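Local coordinates for Mll3558 protein (Mesorhizobium loti, PDB 3RD6) that is of unknown function but belongs to the AHA1 family, whose Bet v 1-like fold wraps a curved antiparallel sheet around a long C-terminal helix, at residues A[48-53]-A[74-79]; A[103-108]-A[116-121]; A[57-62]-A[69-74]; A[87-92]-A[99-104]; A[10-15]-A[136-141]. All blocks are in the same frame, centred on the assembly; numbering follows the deposited sequence.

Interaction 1. Residues A[48-53]-A[74-79]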
# COMPACT_ATOMS: atom_id res chain seq x y z
N PHE A 48 4.19 14.16 -14.10
CA PHE A 48 3.51 12.88 -14.13
C PHE A 48 4.42 11.79 -14.66
O PHE A 48 4.58 11.62 -15.87
CB PHE A 48 2.24 12.95 -14.99
CG PHE A 48 1.38 11.72 -14.88
CD1 PHE A 48 0.81 11.37 -13.66
CD2 PHE A 48 1.20 10.88 -15.97
CE1 PHE A 48 0.08 10.18 -13.52
CE2 PHE A 48 0.48 9.69 -15.84
CZ PHE A 48 -0.08 9.34 -14.62
N SER A 49 5.03 11.06 -13.74
CA SER A 49 5.91 9.95 -14.07
C SER A 49 5.05 8.71 -13.92
O SER A 49 4.44 8.49 -12.88
CB SER A 49 7.07 9.88 -13.08
OG SER A 49 7.74 11.13 -12.98
N PHE A 50 4.96 7.92 -14.98
CA PHE A 50 4.15 6.71 -14.94
C PHE A 50 4.99 5.56 -15.49
O PHE A 50 5.30 5.53 -16.68
CB PHE A 50 2.90 6.92 -15.80
CG PHE A 50 1.88 5.83 -15.68
CD1 PHE A 50 1.06 5.75 -14.57
CD2 PHE A 50 1.68 4.91 -16.71
CE1 PHE A 50 0.06 4.79 -14.48
CE2 PHE A 50 0.69 3.95 -16.63
CZ PHE A 50 -0.12 3.90 -15.51
N ASP A 51 5.36 4.63 -14.62
CA ASP A 51 6.14 3.47 -15.04
C ASP A 51 5.33 2.24 -14.69
O ASP A 51 5.44 1.69 -13.59
CB ASP A 51 7.49 3.46 -14.32
CG ASP A 51 8.33 2.24 -14.68
OD1 ASP A 51 7.87 1.40 -15.50
OD2 ASP A 51 9.45 2.12 -14.12
N PHE A 52 4.52 1.79 -15.65
CA PHE A 52 3.64 0.64 -15.44
C PHE A 52 4.29 -0.74 -15.42
O PHE A 52 4.38 -1.40 -16.44
CB PHE A 52 2.52 0.65 -16.47
CG PHE A 52 1.35 -0.20 -16.09
CD1 PHE A 52 0.52 0.18 -15.03
CD2 PHE A 52 1.10 -1.40 -16.76
CE1 PHE A 52 -0.54 -0.63 -14.63
CE2 PHE A 52 0.04 -2.22 -16.37
CZ PHE A 52 -0.78 -1.84 -15.31
N ARG A 53 4.73 -1.16 -14.23
CA ARG A 53 5.37 -2.46 -14.00
C ARG A 53 5.44 -2.72 -12.50
O ARG A 53 5.43 -1.77 -11.71
CB ARG A 53 6.79 -2.48 -14.57
CG ARG A 53 7.75 -1.59 -13.83
CD ARG A 53 9.13 -1.60 -14.48
NE ARG A 53 10.02 -0.60 -13.88
CZ ARG A 53 10.69 -0.77 -12.75
NH1 ARG A 53 10.59 -1.92 -12.08
NH2 ARG A 53 11.42 0.23 -12.26
N ALA A 74 2.90 6.77 -5.97
CA ALA A 74 2.40 5.41 -5.97
C ALA A 74 3.42 4.40 -6.49
O ALA A 74 4.31 4.75 -7.24
CB ALA A 74 1.13 5.34 -6.80
N GLN A 75 3.30 3.14 -6.07
CA GLN A 75 4.18 2.08 -6.55
C GLN A 75 3.34 0.85 -6.88
O GLN A 75 2.49 0.46 -6.10
CB GLN A 75 5.23 1.69 -5.51
CG GLN A 75 6.44 1.01 -6.15
CD GLN A 75 7.36 0.28 -5.17
OE1 GLN A 75 6.98 -0.75 -4.60
NE2 GLN A 75 8.57 0.82 -4.99
N PHE A 76 3.58 0.25 -8.05
CA PHE A 76 2.81 -0.92 -8.45
C PHE A 76 3.28 -2.13 -7.68
O PHE A 76 4.47 -2.39 -7.58
CB PHE A 76 2.89 -1.11 -9.98
CG PHE A 76 2.13 -0.09 -10.73
CD1 PHE A 76 0.75 -0.10 -10.72
CD2 PHE A 76 2.78 0.97 -11.34
CE1 PHE A 76 0.01 0.93 -11.29
CE2 PHE A 76 2.06 2.02 -11.92
CZ PHE A 76 0.68 2.01 -11.89
N GLN A 77 2.31 -2.86 -7.13
CA GLN A 77 2.59 -4.05 -6.31
C GLN A 77 2.30 -5.36 -7.04
O GLN A 77 2.89 -6.40 -6.75
CB GLN A 77 1.75 -4.04 -5.00
CG GLN A 77 1.91 -2.82 -4.09
CD GLN A 77 3.30 -2.68 -3.53
OE1 GLN A 77 3.92 -3.66 -3.14
NE2 GLN A 77 3.79 -1.44 -3.47
N ASP A 78 1.32 -5.31 -7.93
CA ASP A 78 0.94 -6.52 -8.66
C ASP A 78 0.11 -6.19 -9.88
O ASP A 78 -0.76 -5.32 -9.84
CB ASP A 78 0.15 -7.46 -7.74
CG ASP A 78 -0.29 -8.74 -8.44
OD1 ASP A 78 -1.50 -8.88 -8.75
OD2 ASP A 78 0.56 -9.61 -8.68
N ILE A 79 0.41 -6.90 -10.97
CA ILE A 79 -0.28 -6.74 -12.25
C ILE A 79 -0.57 -8.10 -12.89
O ILE A 79 0.32 -8.93 -13.06
CB ILE A 79 0.58 -5.92 -13.27
CG1 ILE A 79 0.88 -4.51 -12.74
CG2 ILE A 79 -0.15 -5.83 -14.60
CD1 ILE A 79 1.75 -3.66 -13.67
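F50, F52 and F76 form an aromatic cluster on the curved sheet of this Bet v 1-like fold, joining the edge strand 47-50 and the loop after it to strand 70-80. Strand 57-62 lies between them in the sheet, and no hydrogen bond joins the two segments; the F76 side chain also meets the carbonyl oxygens of D51 and R53. The tight part centres on two T-shaped stacks. F52 turns its edge to the face of F76, ring centroids 4.9 Å apart and planes at 71°, while F76 in turn presents its own edge, somewhat offset, to the face of F50 at 86°. F24 and A28 of helix 20-28 also touch F52. By contrast, the R53 side chain starts away from strand 70-80 and its guanidinium pairs with D51, NE lying 2.8 Å from OD2 on the syn side of the carboxylate. Back in the packed part, I79 reaches over one face of F52 in a CH-pi contact, its CD1 3.6 Å from the ring centroid.

Interaction 2. Residues A[103-108]-A[116-121]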
# COMPACT_ATOMS: atom_id res chain seq x y z
N THR A 103 -4.49 0.32 -3.27
CA THR A 103 -5.54 0.24 -4.26
C THR A 103 -5.48 -1.08 -4.97
O THR A 103 -4.41 -1.61 -5.25
CB THR A 103 -5.42 1.33 -5.29
OG1 THR A 103 -5.69 2.59 -4.67
CG2 THR A 103 -6.42 1.11 -6.41
N THR A 104 -6.66 -1.61 -5.26
CA THR A 104 -6.81 -2.86 -5.98
C THR A 104 -7.88 -2.59 -7.02
O THR A 104 -8.95 -2.07 -6.71
CB THR A 104 -7.27 -4.01 -5.04
OG1 THR A 104 -6.37 -4.12 -3.93
CG2 THR A 104 -7.32 -5.33 -5.78
N VAL A 105 -7.57 -2.92 -8.26
CA VAL A 105 -8.51 -2.76 -9.37
C VAL A 105 -8.71 -4.14 -9.98
O VAL A 105 -7.76 -4.76 -10.47
CB VAL A 105 -7.95 -1.83 -10.45
CG1 VAL A 105 -8.97 -1.66 -11.58
CG2 VAL A 105 -7.56 -0.52 -9.83
N GLU A 106 -9.94 -4.63 -9.94
CA GLU A 106 -10.25 -5.93 -10.52
C GLU A 106 -11.14 -5.75 -11.74
O GLU A 106 -12.03 -4.90 -11.76
CB GLU A 106 -10.96 -6.80 -9.48
CG GLU A 106 -10.28 -6.82 -8.13
CD GLU A 106 -10.86 -7.87 -7.21
OE1 GLU A 106 -11.02 -9.01 -7.68
OE2 GLU A 106 -11.13 -7.56 -6.03
N LEU A 107 -10.87 -6.55 -12.78
CA LEU A 107 -11.64 -6.50 -14.01
C LEU A 107 -12.03 -7.92 -14.39
O LEU A 107 -11.22 -8.66 -14.94
CB LEU A 107 -10.81 -5.88 -15.13
CG LEU A 107 -10.28 -4.49 -14.81
CD1 LEU A 107 -9.40 -4.02 -15.95
CD2 LEU A 107 -11.45 -3.55 -14.58
N THR A 108 -13.27 -8.29 -14.07
CA THR A 108 -13.77 -9.61 -14.38
C THR A 108 -14.69 -9.56 -15.59
O THR A 108 -15.46 -8.61 -15.75
CB THR A 108 -14.53 -10.21 -13.19
OG1 THR A 108 -15.35 -9.20 -12.58
CG2 THR A 108 -13.55 -10.74 -12.15
N LEU A 116 -15.83 -3.85 -13.18
CA LEU A 116 -14.72 -3.20 -12.50
C LEU A 116 -15.01 -2.89 -11.05
O LEU A 116 -15.84 -2.04 -10.75
CB LEU A 116 -14.32 -1.90 -13.21
CG LEU A 116 -13.24 -1.02 -12.56
CD1 LEU A 116 -12.46 -0.30 -13.63
CD2 LEU A 116 -13.88 -0.02 -11.62
N THR A 117 -14.34 -3.61 -10.17
CA THR A 117 -14.49 -3.38 -8.74
C THR A 117 -13.18 -2.73 -8.28
O THR A 117 -12.11 -3.34 -8.33
CB THR A 117 -14.78 -4.70 -7.98
OG1 THR A 117 -14.71 -4.47 -6.57
CG2 THR A 117 -13.79 -5.78 -8.37
N TYR A 118 -13.30 -1.47 -7.88
CA TYR A 118 -12.18 -0.66 -7.43
C TYR A 118 -12.23 -0.57 -5.90
O TYR A 118 -13.12 0.04 -5.34
CB TYR A 118 -12.31 0.73 -8.07
CG TYR A 118 -11.13 1.67 -7.95
CD1 TYR A 118 -10.30 1.92 -9.05
CD2 TYR A 118 -10.89 2.37 -6.77
CE1 TYR A 118 -9.26 2.85 -8.99
CE2 TYR A 118 -9.84 3.31 -6.69
CZ TYR A 118 -9.03 3.54 -7.81
OH TYR A 118 -8.00 4.45 -7.71
N THR A 119 -11.27 -1.20 -5.22
CA THR A 119 -11.22 -1.20 -3.76
C THR A 119 -10.05 -0.40 -3.20
O THR A 119 -8.91 -0.55 -3.65
CB THR A 119 -11.09 -2.63 -3.21
OG1 THR A 119 -12.13 -3.45 -3.75
CG2 THR A 119 -11.18 -2.63 -1.68
N GLU A 120 -10.32 0.44 -2.20
CA GLU A 120 -9.26 1.24 -1.59
C GLU A 120 -9.15 1.16 -0.06
O GLU A 120 -10.01 1.68 0.67
CB GLU A 120 -9.37 2.71 -2.03
CG GLU A 120 -8.07 3.21 -2.63
CD GLU A 120 -8.17 4.60 -3.23
OE1 GLU A 120 -8.22 5.57 -2.46
OE2 GLU A 120 -8.19 4.71 -4.48
N GLN A 121 -8.10 0.50 0.42
CA GLN A 121 -7.87 0.37 1.85
C GLN A 121 -6.93 1.49 2.21
O GLN A 121 -5.76 1.47 1.83
CB GLN A 121 -7.24 -0.99 2.15
CG GLN A 121 -8.14 -2.15 1.83
CD GLN A 121 -7.41 -3.47 1.73
OE1 GLN A 121 -6.70 -3.72 0.76
NE2 GLN A 121 -7.58 -4.31 2.73
O HOH W 1 -6.59 -2.50 -1.71
O HOH W 2 -10.68 -4.34 -5.99
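T104 with T119 and E106 with T117 are the hydrogen-bonded pairs of two nearly antiparallel strand segments, 4.9 Å apart at their axes and inclined at 169°; T104 N donates to T119 O at 3.0 Å and E106 N to T117 O at 3.0 Å. T103, V105, L107, L116, Y118 and E120 project from one face. Here the T103 methyl CG2 sits over one face of the Y118 ring, 4.2 Å from its centroid, brought there by a first torsion that sets CG2 anti to the backbone N. V105 CG2 meets the same ring at CD1, and L107 CD2 lies beside L116 CD1 at 3.5 Å. The Y118 hydroxyl donates to E120 OE2 at 3.2 Å, T103 OG1 adds only a weak bond to that oxygen, and Y89 OH holds OE1, so both carboxylate oxygens are engaged. On the other face a water joins T104 OG1 to Q121 OE1, and H7 of the second subunit also bonds T104 OG1. This hairpin lies between strands 84-93 and 5-16; L142 of helix 131-148 packs on L116 and Y118, while F27 of helix 20-28 reaches V105 and L116.

Interaction 3. Residues A[57-62]-A[69-74]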
# COMPACT_ATOMS: atom_id res chain seq x y z
N GLY A 57 6.72 2.84 -10.43
CA GLY A 57 5.81 3.75 -9.76
C GLY A 57 5.28 4.89 -10.59
O GLY A 57 5.56 5.01 -11.78
N GLU A 58 4.51 5.72 -9.91
CA GLU A 58 3.86 6.89 -10.49
C GLU A 58 4.16 8.08 -9.61
O GLU A 58 4.41 7.93 -8.42
CB GLU A 58 2.36 6.62 -10.53
CG GLU A 58 1.48 7.71 -11.11
CD GLU A 58 0.01 7.40 -10.95
OE1 GLU A 58 -0.41 6.28 -11.29
OE2 GLU A 58 -0.74 8.29 -10.49
N VAL A 59 4.20 9.27 -10.20
CA VAL A 59 4.43 10.49 -9.45
C VAL A 59 3.63 11.57 -10.13
O VAL A 59 3.73 11.76 -11.34
CB VAL A 59 5.90 10.89 -9.41
CG1 VAL A 59 6.03 12.23 -8.67
CG2 VAL A 59 6.71 9.82 -8.70
N SER A 60 2.79 12.25 -9.36
CA SER A 60 1.93 13.27 -9.91
C SER A 60 2.02 14.52 -9.08
O SER A 60 1.94 14.48 -7.86
CB SER A 60 0.48 12.78 -9.91
OG SER A 60 0.33 11.53 -10.57
N ARG A 61 2.17 15.66 -9.74
CA ARG A 61 2.25 16.92 -9.05
C ARG A 61 1.40 17.97 -9.75
O ARG A 61 1.66 18.33 -10.89
CB ARG A 61 3.70 17.38 -8.97
CG ARG A 61 4.58 16.44 -8.16
CD ARG A 61 5.95 17.03 -7.94
NE ARG A 61 6.54 17.44 -9.21
CZ ARG A 61 6.98 18.66 -9.48
NH1 ARG A 61 6.89 19.62 -8.56
NH2 ARG A 61 7.50 18.94 -10.67
N PHE A 62 0.36 18.44 -9.06
CA PHE A 62 -0.53 19.46 -9.62
C PHE A 62 -1.07 20.37 -8.54
O PHE A 62 -1.09 20.02 -7.36
CB PHE A 62 -1.72 18.82 -10.34
CG PHE A 62 -2.63 18.05 -9.44
CD1 PHE A 62 -2.34 16.73 -9.10
CD2 PHE A 62 -3.77 18.63 -8.93
CE1 PHE A 62 -3.20 16.01 -8.28
CE2 PHE A 62 -4.64 17.93 -8.11
CZ PHE A 62 -4.35 16.60 -7.77
N GLU A 69 0.60 22.51 -3.86
CA GLU A 69 0.79 21.44 -4.82
C GLU A 69 0.36 20.11 -4.22
O GLU A 69 0.86 19.72 -3.15
CB GLU A 69 2.26 21.32 -5.21
CG GLU A 69 2.53 20.17 -6.16
CD GLU A 69 4.01 19.95 -6.39
OE1 GLU A 69 4.63 19.19 -5.60
OE2 GLU A 69 4.55 20.55 -7.34
N VAL A 70 -0.55 19.43 -4.89
CA VAL A 70 -0.99 18.13 -4.43
C VAL A 70 -0.04 17.09 -5.06
O VAL A 70 0.13 17.05 -6.28
CB VAL A 70 -2.43 17.85 -4.87
CG1 VAL A 70 -2.79 16.42 -4.54
CG2 VAL A 70 -3.36 18.78 -4.17
N ARG A 71 0.60 16.28 -4.22
CA ARG A 71 1.52 15.26 -4.71
C ARG A 71 1.05 13.86 -4.37
O ARG A 71 0.73 13.56 -3.23
CB ARG A 71 2.93 15.46 -4.16
CG ARG A 71 3.87 14.35 -4.59
CD ARG A 71 5.32 14.63 -4.29
NE ARG A 71 6.19 13.63 -4.90
CZ ARG A 71 7.49 13.79 -5.12
NH1 ARG A 71 8.09 14.93 -4.77
NH2 ARG A 71 8.20 12.83 -5.72
N LEU A 72 1.03 12.99 -5.38
CA LEU A 72 0.62 11.61 -5.20
C LEU A 72 1.75 10.70 -5.64
O LEU A 72 2.16 10.74 -6.78
CB LEU A 72 -0.64 11.36 -6.02
CG LEU A 72 -1.34 9.99 -6.03
CD1 LEU A 72 -2.74 10.19 -6.60
CD2 LEU A 72 -0.56 8.97 -6.86
N ASP A 73 2.28 9.90 -4.72
CA ASP A 73 3.36 8.96 -5.01
C ASP A 73 2.81 7.55 -4.89
O ASP A 73 2.32 7.16 -3.83
CB ASP A 73 4.51 9.09 -4.00
CG ASP A 73 5.49 10.20 -4.34
OD1 ASP A 73 6.42 9.95 -5.14
OD2 ASP A 73 5.33 11.31 -3.80
N ALA A 74 2.90 6.77 -5.97
CA ALA A 74 2.40 5.41 -5.97
C ALA A 74 3.42 4.40 -6.49
O ALA A 74 4.31 4.75 -7.24
CB ALA A 74 1.13 5.34 -6.80
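F62 and V70 project together from one face of the hairpin, with V70 CB over one face of the phenyl ring, 3.9 Å from its centroid. The F62 first torsion of 64° sets CG between the backbone N and the carbonyl carbon, and the ring lies flat against the valine. Charged chains dominate the opposite face of this antiparallel hairpin. R61 and E69 meet as a salt bridge, NH1 to OE2 at 2.8 Å, with guanidinium and carboxylate planes turned 79° apart; E47 takes the NE of the same arginine. R71 extends from CG to NE and salt-bridges D73, NE to OD2 at 2.7 Å, a weak, poorly aligned hydrogen bond, while R61 CD lies over one face of its guanidinium. V59 spans this ion pair from the partner strand, CG1 3.7 Å from R71 NH2 and CG2 3.6 Å from D73 OD1. Six backbone bonds knit the E58-A74, S60-L72 and F62-V70 pairs. E58, whose CB faces that of A74, is salt-bridged at OE2 to R37, just past helix 30-36. The hairpin is flanked by strand 47-50, whose F48 packs on E58 and S60, and by strand 84-93, where Y89 and M91 touch L72.

Interaction 4. Residues A[87-92]-A[99-104]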
# COMPACT_ATOMS: atom_id res chain seq x y z
N PHE A 87 -1.74 -1.37 -6.41
CA PHE A 87 -0.70 -0.41 -6.10
C PHE A 87 -1.04 0.28 -4.78
O PHE A 87 -2.19 0.36 -4.36
CB PHE A 87 -0.55 0.64 -7.22
CG PHE A 87 -1.74 1.56 -7.37
CD1 PHE A 87 -2.78 1.25 -8.23
CD2 PHE A 87 -1.80 2.77 -6.68
CE1 PHE A 87 -3.84 2.12 -8.39
CE2 PHE A 87 -2.87 3.66 -6.84
CZ PHE A 87 -3.88 3.33 -7.69
N SER A 88 0.00 0.74 -4.11
CA SER A 88 -0.11 1.46 -2.86
C SER A 88 0.25 2.88 -3.28
O SER A 88 0.80 3.09 -4.36
CB SER A 88 0.93 0.95 -1.86
OG SER A 88 2.25 1.14 -2.35
N TYR A 89 -0.05 3.84 -2.43
CA TYR A 89 0.28 5.22 -2.75
C TYR A 89 0.08 6.08 -1.54
O TYR A 89 -0.59 5.70 -0.60
CB TYR A 89 -0.55 5.74 -3.93
CG TYR A 89 -1.97 6.14 -3.60
CD1 TYR A 89 -2.27 7.44 -3.20
CD2 TYR A 89 -3.01 5.22 -3.70
CE1 TYR A 89 -3.58 7.81 -2.91
CE2 TYR A 89 -4.32 5.59 -3.41
CZ TYR A 89 -4.59 6.89 -3.02
OH TYR A 89 -5.87 7.29 -2.71
N ARG A 90 0.71 7.25 -1.56
CA ARG A 90 0.58 8.20 -0.47
C ARG A 90 0.30 9.55 -1.12
O ARG A 90 0.80 9.86 -2.20
CB ARG A 90 1.85 8.27 0.37
CG ARG A 90 3.08 8.71 -0.38
CD ARG A 90 4.24 8.83 0.58
NE ARG A 90 5.53 9.05 -0.07
CZ ARG A 90 6.09 8.21 -0.92
NH1 ARG A 90 5.50 7.08 -1.25
NH2 ARG A 90 7.27 8.52 -1.44
N MET A 91 -0.53 10.33 -0.46
CA MET A 91 -0.91 11.63 -0.97
C MET A 91 -0.57 12.70 0.05
O MET A 91 -0.61 12.46 1.26
CB MET A 91 -2.41 11.64 -1.26
CG MET A 91 -2.85 12.68 -2.26
SD MET A 91 -4.61 12.71 -2.41
CE MET A 91 -4.84 11.32 -3.46
N ALA A 92 -0.22 13.87 -0.46
CA ALA A 92 0.11 15.01 0.37
C ALA A 92 -0.23 16.29 -0.35
O ALA A 92 -0.24 16.35 -1.58
CB ALA A 92 1.59 14.99 0.69
N SER A 99 -2.33 11.04 3.78
CA SER A 99 -2.69 9.63 3.81
C SER A 99 -1.84 8.69 2.98
O SER A 99 -1.10 9.12 2.10
CB SER A 99 -4.11 9.47 3.31
OG SER A 99 -4.15 9.73 1.92
N ALA A 100 -1.98 7.39 3.25
CA ALA A 100 -1.30 6.31 2.54
C ALA A 100 -2.35 5.22 2.39
O ALA A 100 -3.10 4.96 3.31
CB ALA A 100 -0.12 5.79 3.32
N SER A 101 -2.41 4.59 1.24
CA SER A 101 -3.39 3.55 1.04
C SER A 101 -2.97 2.52 0.02
O SER A 101 -1.92 2.62 -0.60
CB SER A 101 -4.76 4.16 0.67
OG SER A 101 -4.65 5.39 0.02
N LEU A 102 -3.79 1.50 -0.11
CA LEU A 102 -3.54 0.44 -1.05
C LEU A 102 -4.76 0.39 -1.97
O LEU A 102 -5.90 0.45 -1.52
CB LEU A 102 -3.39 -0.89 -0.32
CG LEU A 102 -2.94 -2.06 -1.18
CD1 LEU A 102 -1.55 -1.76 -1.74
CD2 LEU A 102 -2.95 -3.36 -0.39
N THR A 103 -4.49 0.32 -3.27
CA THR A 103 -5.54 0.24 -4.26
C THR A 103 -5.48 -1.08 -4.97
O THR A 103 -4.41 -1.61 -5.25
CB THR A 103 -5.42 1.33 -5.29
OG1 THR A 103 -5.69 2.59 -4.67
CG2 THR A 103 -6.42 1.11 -6.41
N THR A 104 -6.66 -1.61 -5.26
CA THR A 104 -6.81 -2.86 -5.98
C THR A 104 -7.88 -2.59 -7.02
O THR A 104 -8.95 -2.07 -6.71
CB THR A 104 -7.27 -4.01 -5.04
OG1 THR A 104 -6.37 -4.12 -3.93
CG2 THR A 104 -7.32 -5.33 -5.78
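F87 and Y89 have first torsions of 67° and 78°, which set each CG between its backbone N and carbonyl carbon; the rings come to lie against the strand carrying S101 and T103. F87 and T103 run side by side, the threonine CB over one ring face at 3.6 Å from the centroid, offset toward the rim. Y89 is met in two ways. S101 OG stands over a face of its ring, 3.4 Å from CZ, whereas T103 OG1 approaches in the ring plane at the edge, 3.5 Å from CE2. The phenol oxygen itself reaches across strand 96-110 to E120 on strand 113-125, which anchors the far end of the ring, and R134 of helix 131-148 packs against it.

On the reverse face, S88, R90, A100 and L102 project: L102 CD1 touches S88 CB at 3.7 Å, and A100 lies across from R90. That face meets the second subunit, where Q77 of the neighbouring chain accepts a hydrogen bond from R90 NH1. Backbone bonds are regular through the middle, S101 N to Y89 O at 2.8 Å and M91 N to S99 O at 2.9 Å, but the return bond from S99 N to M91 O is weak at 3.4 Å. With its axes at 152°, the pair is a twisted antiparallel beta hairpin at the centre of the seven-stranded sheet of the Bet v 1-like fold.

Interaction 5. Residues A[10-15]-A[136-141]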
# COMPACT_ATOMS: atom_id res chain seq x y z
N PHE A 10 -13.28 1.16 1.10
CA PHE A 10 -14.50 1.41 0.36
C PHE A 10 -14.38 0.70 -0.97
O PHE A 10 -13.27 0.40 -1.43
CB PHE A 10 -14.76 2.92 0.17
CG PHE A 10 -13.77 3.62 -0.72
CD1 PHE A 10 -13.83 3.48 -2.09
CD2 PHE A 10 -12.80 4.45 -0.18
CE1 PHE A 10 -12.94 4.16 -2.93
CE2 PHE A 10 -11.92 5.13 -1.01
CZ PHE A 10 -11.99 4.98 -2.38
N THR A 11 -15.53 0.41 -1.58
CA THR A 11 -15.54 -0.28 -2.86
C THR A 11 -16.51 0.37 -3.83
O THR A 11 -17.55 0.87 -3.44
CB THR A 11 -15.89 -1.75 -2.65
OG1 THR A 11 -15.16 -2.23 -1.50
CG2 THR A 11 -15.48 -2.59 -3.85
N ILE A 12 -16.14 0.38 -5.11
CA ILE A 12 -16.95 0.99 -6.14
C ILE A 12 -17.09 0.06 -7.35
O ILE A 12 -16.11 -0.26 -8.00
CB ILE A 12 -16.32 2.32 -6.60
CG1 ILE A 12 -16.13 3.24 -5.40
CG2 ILE A 12 -17.20 2.98 -7.64
CD1 ILE A 12 -15.31 4.47 -5.69
N GLU A 13 -18.31 -0.37 -7.63
CA GLU A 13 -18.55 -1.24 -8.78
C GLU A 13 -19.09 -0.37 -9.90
O GLU A 13 -19.87 0.55 -9.67
CB GLU A 13 -19.57 -2.34 -8.45
CG GLU A 13 -19.06 -3.39 -7.50
CD GLU A 13 -19.83 -3.42 -6.19
OE1 GLU A 13 -19.89 -2.37 -5.50
OE2 GLU A 13 -20.37 -4.49 -5.84
N ARG A 14 -18.64 -0.66 -11.11
CA ARG A 14 -19.07 0.09 -12.27
C ARG A 14 -18.78 -0.72 -13.51
O ARG A 14 -17.63 -1.06 -13.78
CB ARG A 14 -18.34 1.43 -12.34
CG ARG A 14 -18.97 2.39 -13.33
CD ARG A 14 -18.28 3.74 -13.33
NE ARG A 14 -19.19 4.81 -13.74
CZ ARG A 14 -19.87 4.82 -14.88
NH1 ARG A 14 -19.75 3.81 -15.74
NH2 ARG A 14 -20.67 5.85 -15.17
N THR A 15 -19.82 -1.04 -14.27
CA THR A 15 -19.66 -1.84 -15.47
C THR A 15 -19.50 -0.98 -16.71
O THR A 15 -19.99 0.15 -16.77
CB THR A 15 -20.84 -2.77 -15.67
OG1 THR A 15 -21.05 -3.53 -14.48
CG2 THR A 15 -20.59 -3.71 -16.84
N GLU A 136 -15.47 10.01 -3.20
CA GLU A 136 -16.27 10.88 -4.05
C GLU A 136 -15.54 11.14 -5.37
O GLU A 136 -16.12 11.02 -6.44
CB GLU A 136 -16.53 12.20 -3.33
CG GLU A 136 -17.65 13.04 -3.94
CD GLU A 136 -17.97 14.27 -3.10
OE1 GLU A 136 -18.27 14.12 -1.89
OE2 GLU A 136 -17.93 15.39 -3.65
N GLY A 137 -14.25 11.48 -5.27
CA GLY A 137 -13.46 11.75 -6.45
C GLY A 137 -13.23 10.55 -7.34
O GLY A 137 -13.36 10.63 -8.56
N THR A 138 -12.87 9.42 -6.73
CA THR A 138 -12.63 8.20 -7.48
C THR A 138 -13.90 7.78 -8.24
O THR A 138 -13.84 7.32 -9.38
CB THR A 138 -12.17 7.05 -6.55
OG1 THR A 138 -10.91 7.40 -5.96
CG2 THR A 138 -12.03 5.74 -7.33
N ARG A 139 -15.05 7.97 -7.60
CA ARG A 139 -16.32 7.62 -8.22
C ARG A 139 -16.50 8.54 -9.43
O ARG A 139 -17.18 8.18 -10.39
CB ARG A 139 -17.45 7.80 -7.21
CG ARG A 139 -18.73 7.08 -7.56
CD ARG A 139 -19.71 7.15 -6.41
NE ARG A 139 -19.55 6.06 -5.44
CZ ARG A 139 -19.84 4.78 -5.70
NH1 ARG A 139 -20.30 4.43 -6.89
NH2 ARG A 139 -19.70 3.85 -4.75
N GLY A 140 -15.87 9.71 -9.37
CA GLY A 140 -15.96 10.65 -10.47
C GLY A 140 -14.98 10.31 -11.58
O GLY A 140 -15.31 10.38 -12.76
N LEU A 141 -13.77 9.92 -11.18
CA LEU A 141 -12.75 9.55 -12.14
C LEU A 141 -13.16 8.30 -12.92
O LEU A 141 -12.84 8.16 -14.09
CB LEU A 141 -11.42 9.31 -11.40
CG LEU A 141 -10.73 10.59 -10.90
CD1 LEU A 141 -9.77 10.25 -9.78
CD2 LEU A 141 -10.01 11.29 -12.04
O HOH W 3 -18.99 6.40 -11.52
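I12 and R139 mark the closest approach of backbones here, their CA atoms 7.0 Å apart, where strand 10-15 and helix 136-141 run nearly parallel with axes 9.7 Å apart at the closest point and 19° between their directions. No direct hydrogen bond joins the two segments. I12 carries the contact with both of its branches: CD1 touches the T138 methyl CG2 at 3.9 Å, and CG2 lies over one face of the R139 guanidinium, 3.5 Å from NH1. R139 reaches this position by a bend at its third torsion, -88°, which turns NE out of the extended line of the chain; E135, one helical turn back, forms a salt bridge with its NH2. Packing of the long C-terminal helix across the concave side of an antiparallel sheet is the defining feature of Bet v 1-like folds, and strand 5-16 forms one edge of that sheet. F10 turns its ring edge toward the T138 hydroxyl, a looser approach, while that hydroxyl bonds to R134 O within the helix. At the other end of the segment, R14 NE donates to a water at 2.7 Å, in the guanidinium plane, and the same water donates to R139 O at 2.8 Å.

How the interactions relate
All five contacts reach one antiparallel sheet, but place governs chemistry. Interactions 2 and 4 are buried; they share T103 and T104 on strand 96-110, combine backbone pairing with threonine-on-ring contacts, and are joined by the Y89-E120 bond. Interaction 3, also a hairpin but only partly buried, relies more on ion pairs. Interactions 1 and 3 share A74 on strand 70-80, yet interaction 1 is a surface contact of aromatic rings with no hydrogen bond across it. Interaction 5 sets a helix on the opposite edge strand by an aliphatic-guanidinium contact and one water, about 20 Å from interactions 1 and 3 between centres. Interactions 1, 2 and 4 also meet the second subunit.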